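Local coordinates for putative sporulation-specific glycosylase YdhD (Bacillus subtilis subsp. subtilis str. 168, PDB 3CZ8), which probably hydrolyses glycosidic bonds of a cell-wall or chitin-like polysaccharide during sporulation, through the family 18 glycosyl hydrolase domain held in this fragment, at the interface of chains A and B. Sequence-based numbering; all coordinates share one arbitrary frame. Chains: chain A/B, Putative sporulation-specific glycosylase ydhD.

Contact 1: the interface of chains A and B. Residues chain A 7-9, 11, 308; chain B 7-9, 308, 310.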
# COMPACT_ATOMS: atom_id res chain seq x y z
N ILE A 7 4.70 5.09 -11.19
CA ILE A 7 4.28 4.17 -10.13
C ILE A 7 4.29 4.94 -8.81
O ILE A 7 5.31 5.03 -8.11
CB ILE A 7 5.10 2.85 -10.08
CG1 ILE A 7 4.95 2.07 -11.39
CG2 ILE A 7 4.63 1.96 -8.92
CD1 ILE A 7 5.56 0.69 -11.39
N ALA A 8 3.15 5.56 -8.52
CA ALA A 8 2.93 6.29 -7.29
C ALA A 8 1.60 5.87 -6.69
O ALA A 8 0.56 5.90 -7.37
CB ALA A 8 2.96 7.80 -7.55
N GLY A 9 1.63 5.45 -5.43
CA GLY A 9 0.43 5.00 -4.74
C GLY A 9 -0.42 6.15 -4.24
O GLY A 9 0.08 7.02 -3.51
N LEU A 11 -3.08 7.23 -1.71
CA LEU A 11 -3.68 6.82 -0.44
C LEU A 11 -5.10 7.37 -0.32
O LEU A 11 -5.36 8.53 -0.62
CB LEU A 11 -2.83 7.27 0.75
CG LEU A 11 -3.24 6.79 2.15
CD1 LEU A 11 -2.96 5.30 2.33
CD2 LEU A 11 -2.55 7.60 3.23
N LEU A 308 -4.58 1.56 -1.20
CA LEU A 308 -3.60 2.19 -2.09
C LEU A 308 -3.95 1.84 -3.52
O LEU A 308 -4.08 0.66 -3.86
CB LEU A 308 -2.18 1.71 -1.78
CG LEU A 308 -1.34 2.35 -0.66
CD1 LEU A 308 -1.22 3.87 -0.82
CD2 LEU A 308 -1.81 1.96 0.75
N ILE B 7 1.71 12.92 0.03
CA ILE B 7 1.49 11.50 0.29
C ILE B 7 1.50 10.73 -1.03
O ILE B 7 0.49 10.66 -1.74
CB ILE B 7 0.17 11.23 1.09
CG1 ILE B 7 0.12 12.07 2.38
CG2 ILE B 7 0.02 9.74 1.40
CD1 ILE B 7 1.16 11.70 3.45
N ALA B 8 2.67 10.19 -1.36
CA ALA B 8 2.85 9.40 -2.58
C ALA B 8 3.56 8.10 -2.23
O ALA B 8 4.68 8.12 -1.70
CB ALA B 8 3.62 10.18 -3.62
N GLY B 9 2.92 6.98 -2.53
CA GLY B 9 3.43 5.66 -2.17
C GLY B 9 4.50 5.11 -3.09
O GLY B 9 4.24 4.88 -4.28
N LEU B 308 5.16 -0.92 0.52
CA LEU B 308 4.67 0.40 0.14
C LEU B 308 5.15 1.44 1.15
O LEU B 308 4.80 1.39 2.33
CB LEU B 308 3.14 0.38 0.04
CG LEU B 308 2.40 1.42 -0.82
CD1 LEU B 308 2.36 2.79 -0.14
CD2 LEU B 308 2.95 1.51 -2.25
N LEU B 310 5.03 5.37 1.76
CA LEU B 310 4.50 6.69 1.41
C LEU B 310 5.20 7.82 2.17
O LEU B 310 5.21 7.85 3.40
CB LEU B 310 2.97 6.75 1.56
CG LEU B 310 2.24 6.16 2.77
CD1 LEU B 310 1.91 7.23 3.79
CD2 LEU B 310 0.98 5.44 2.32
O HOH W 1 -2.18 9.90 -1.64
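A:Gly9, A:Leu308 and A:Leu11 bury the most surface at this contact of the deposited two-chain assembly, which may reflect a dimer; here the starts of strands 9-17 from two copies of the glycosidase domain meet on a two-fold axis. The two glycines form an antiparallel beta bridge. The amide N of A:Gly9 donates to the carbonyl O of B:Gly9 at 2.9 Å, and the twin bond runs back from B:Gly9 N to A:Gly9 O at 3.0 Å. Both bonds are nearly straight, and each donor lies in the carbonyl plane on a lone pair, the C=O...N angle being 122° in the first, a main-chain pairing that helps set the two strand starts in register. With no side chain on either residue, CA of A:Gly9 lies 4.0 Å from CA of B:Gly9.

Beside the bridge the two Leu308 side chains reach toward each other tip to tip, but the two copies depart from the two-fold here, with different first torsions. A:Leu308 has CG anti to its carbonyl carbon (chi1 -83°), B:Leu308 has CG anti to its backbone N (chi1 -157°), and the methyl CD1 of B:Leu308 fits against the branch point CG of A:Leu308 at 3.8 Å. An alanine here removes CG and both methyls, and would probably loosen the packing against B:Leu308 and B:Leu310.

A:Leu11 has CG anti to the backbone N; its side chain crosses that of B:Leu310 at about a right angle, CD1 against CD2, and that of B:Ile7 obliquely, CD2 of A:Leu11 3.8 Å from CG2 of B:Ile7. Water 1 also links them, 2.8 Å from both A:Leu11 N and B:Ile7 O.

Contact 2: the interface of chains A and B. Residues chain A 14, 16, 221-222, 288, 303, 305-306; chain B 244-245, 248-249, 251.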
# COMPACT_ATOMS: atom_id res chain seq x y z
N TYR A 14 -11.27 4.77 3.52
CA TYR A 14 -12.59 4.33 3.11
C TYR A 14 -13.42 3.74 4.23
O TYR A 14 -12.87 3.18 5.19
CB TYR A 14 -12.53 3.42 1.87
CG TYR A 14 -12.23 1.96 2.13
CD1 TYR A 14 -13.24 1.00 2.06
CD2 TYR A 14 -10.94 1.53 2.44
CE1 TYR A 14 -12.98 -0.33 2.29
CE2 TYR A 14 -10.67 0.18 2.68
CZ TYR A 14 -11.69 -0.74 2.61
OH TYR A 14 -11.45 -2.08 2.84
N LEU A 16 -16.21 1.32 5.99
CA LEU A 16 -16.81 -0.01 5.99
C LEU A 16 -17.93 -0.04 7.01
O LEU A 16 -17.69 -0.25 8.20
CB LEU A 16 -15.77 -1.07 6.38
CG LEU A 16 -14.60 -1.29 5.41
CD1 LEU A 16 -13.31 -1.49 6.16
CD2 LEU A 16 -14.89 -2.45 4.47
N VAL A 221 -8.89 1.96 11.58
CA VAL A 221 -7.96 0.88 11.93
C VAL A 221 -6.51 1.23 11.49
O VAL A 221 -6.32 2.09 10.62
CB VAL A 221 -8.42 -0.50 11.37
CG1 VAL A 221 -9.83 -0.86 11.89
CG2 VAL A 221 -8.33 -0.55 9.86
N PRO A 222 -5.49 0.59 12.12
CA PRO A 222 -4.09 0.90 11.79
C PRO A 222 -3.71 0.72 10.32
O PRO A 222 -4.17 -0.21 9.65
CB PRO A 222 -3.29 -0.10 12.63
CG PRO A 222 -4.18 -0.46 13.73
CD PRO A 222 -5.57 -0.42 13.19
N MET A 288 -8.84 -7.61 13.80
CA MET A 288 -9.68 -6.76 12.97
C MET A 288 -11.15 -7.12 13.12
O MET A 288 -12.02 -6.25 13.02
CB MET A 288 -9.25 -6.85 11.50
CG MET A 288 -9.45 -5.56 10.69
SD MET A 288 -7.95 -4.61 10.35
CE MET A 288 -7.54 -3.97 11.95
N ILE A 303 -16.41 0.94 10.63
CA ILE A 303 -14.96 0.77 10.68
C ILE A 303 -14.41 1.57 9.49
O ILE A 303 -15.03 1.58 8.42
CB ILE A 303 -14.60 -0.75 10.62
CG1 ILE A 303 -14.73 -1.40 12.01
CG2 ILE A 303 -13.22 -1.01 9.99
CD1 ILE A 303 -13.56 -1.18 12.96
N ALA A 305 -10.84 2.22 7.06
CA ALA A 305 -9.58 1.56 6.69
C ALA A 305 -8.90 2.19 5.48
O ALA A 305 -9.40 3.16 4.91
CB ALA A 305 -9.80 0.07 6.48
N TRP A 306 -7.76 1.62 5.09
CA TRP A 306 -6.90 2.24 4.07
C TRP A 306 -6.77 1.41 2.80
O TRP A 306 -6.73 0.18 2.84
CB TRP A 306 -5.52 2.50 4.65
CG TRP A 306 -5.53 3.30 5.92
CD1 TRP A 306 -5.59 2.82 7.20
CD2 TRP A 306 -5.50 4.73 6.03
NE1 TRP A 306 -5.59 3.86 8.09
CE2 TRP A 306 -5.53 5.04 7.40
CE3 TRP A 306 -5.43 5.77 5.09
CZ2 TRP A 306 -5.51 6.36 7.87
CZ3 TRP A 306 -5.41 7.08 5.56
CH2 TRP A 306 -5.45 7.36 6.94
N GLN B 244 -5.44 -7.29 2.63
CA GLN B 244 -6.11 -6.75 3.81
C GLN B 244 -7.48 -6.16 3.45
O GLN B 244 -8.43 -6.35 4.19
CB GLN B 244 -5.24 -5.72 4.53
CG GLN B 244 -5.77 -5.34 5.92
CD GLN B 244 -4.84 -4.40 6.66
OE1 GLN B 244 -3.63 -4.56 6.63
NE2 GLN B 244 -5.42 -3.42 7.33
N ASN B 245 -7.56 -5.48 2.30
CA ASN B 245 -8.84 -4.98 1.77
C ASN B 245 -9.88 -6.09 1.57
O ASN B 245 -11.08 -5.85 1.73
CB ASN B 245 -8.65 -4.23 0.45
CG ASN B 245 -7.94 -2.89 0.61
OD1 ASN B 245 -7.40 -2.36 -0.36
ND2 ASN B 245 -7.96 -2.33 1.82
N GLU B 248 -11.14 -6.99 5.05
CA GLU B 248 -11.99 -5.88 5.48
C GLU B 248 -13.37 -5.91 4.80
O GLU B 248 -14.39 -5.64 5.43
CB GLU B 248 -11.28 -4.54 5.20
CG GLU B 248 -10.08 -4.27 6.10
CD GLU B 248 -9.07 -3.27 5.51
OE1 GLU B 248 -9.20 -2.88 4.33
OE2 GLU B 248 -8.13 -2.88 6.24
N ARG B 249 -13.37 -6.27 3.52
CA ARG B 249 -14.59 -6.43 2.74
C ARG B 249 -15.43 -7.60 3.26
O ARG B 249 -16.65 -7.54 3.24
CB ARG B 249 -14.23 -6.62 1.26
CG ARG B 249 -15.06 -5.80 0.30
CD ARG B 249 -14.43 -5.74 -1.09
NE ARG B 249 -13.82 -4.43 -1.38
CZ ARG B 249 -13.81 -3.85 -2.58
NH1 ARG B 249 -14.38 -4.45 -3.62
NH2 ARG B 249 -13.24 -2.67 -2.74
N MET B 251 -15.51 -8.63 6.45
CA MET B 251 -16.08 -8.28 7.76
C MET B 251 -17.34 -7.45 7.58
O MET B 251 -18.32 -7.63 8.31
CB MET B 251 -15.09 -7.47 8.60
CG MET B 251 -13.73 -8.08 8.79
SD MET B 251 -12.72 -7.17 9.97
CE MET B 251 -13.19 -5.45 9.67
O HOH W 2 -6.50 -1.36 4.75
O HOH W 3 -11.82 -3.09 0.15
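Carboxylate oxygen OE1 of B:Glu248 is gripped by two protein donors, one from each chain, where helix 243-252 of one family 18 glycosyl hydrolase domain packs against strands 9-17 and 302-310 of the other. From across the interface the phenol OH of A:Tyr14 donates to B:Glu248 OE1 at 2.8 Å, approaching from above the carboxylate plane, with ring and carboxylate turned 59° apart. From its own helix, B:Asn245 ND2 reaches the syn lone pair of B:Glu248 OE1, also at 2.8 Å. The other oxygen, B:Glu248 OE2, takes a bond from the side-chain amide NE2 of B:Gln244 and lies 2.7 Å from the oxygen of water 2, which also contacts the backbone of A:Trp306. Bonds at both oxygens probably restrict the rotation of the carboxylate, and this donor set would probably favour its charged form.

B:Glu248 has CG anti to its carbonyl carbon (chi1 -70°) and is extended beyond it, which lays the carboxylate against the methyl of A:Ala305; CB of A:Ala305 is 3.6 Å from CD of B:Glu248. A:Leu16 crosses the glutamate at about a right angle, its CD1 touching CB.

The amide group of B:Asn245 serves both chains. While bonding the glutamate, B:Asn245 ND2 also donates to the carbonyl O of A:Trp306 at 3.0 Å; that oxygen lies in the amide plane, but the donor sits above the carbonyl plane and not on a lone pair. The amide stands perpendicular to the ring of A:Tyr14, whose hydroxyl also contacts water 3, shared with NE of B:Arg249.

Farther along the helix, B:Met251 crosses A:Met288 of helix 285-297 at about a right angle. Its chain bends at chi3, and B:Met251 SD lies 3.7 Å from CG of A:Met288. The same sulphur, B:Met251 SD, touches the backbone carbonyl O of A:Met288 at 3.3 Å.

Contact 1 and contact 2 have centres about 18 Å apart and belong to one two-fold symmetric interface. In chain A both draw on strands 9-17 and 302-310, so the same pair of strands runs from the symmetric backbone pairing of contact 1 to the helix docking of contact 2, which recurs with the chains exchanged. Their centres lie about 16 and 17 Å from A:Glu120, the predicted proton donor, and neither contact includes that residue. The combination of strand pairing and reciprocal helix packing is compatible with a dimer, although the structure alone does not show that the protein pairs this way during sporulation.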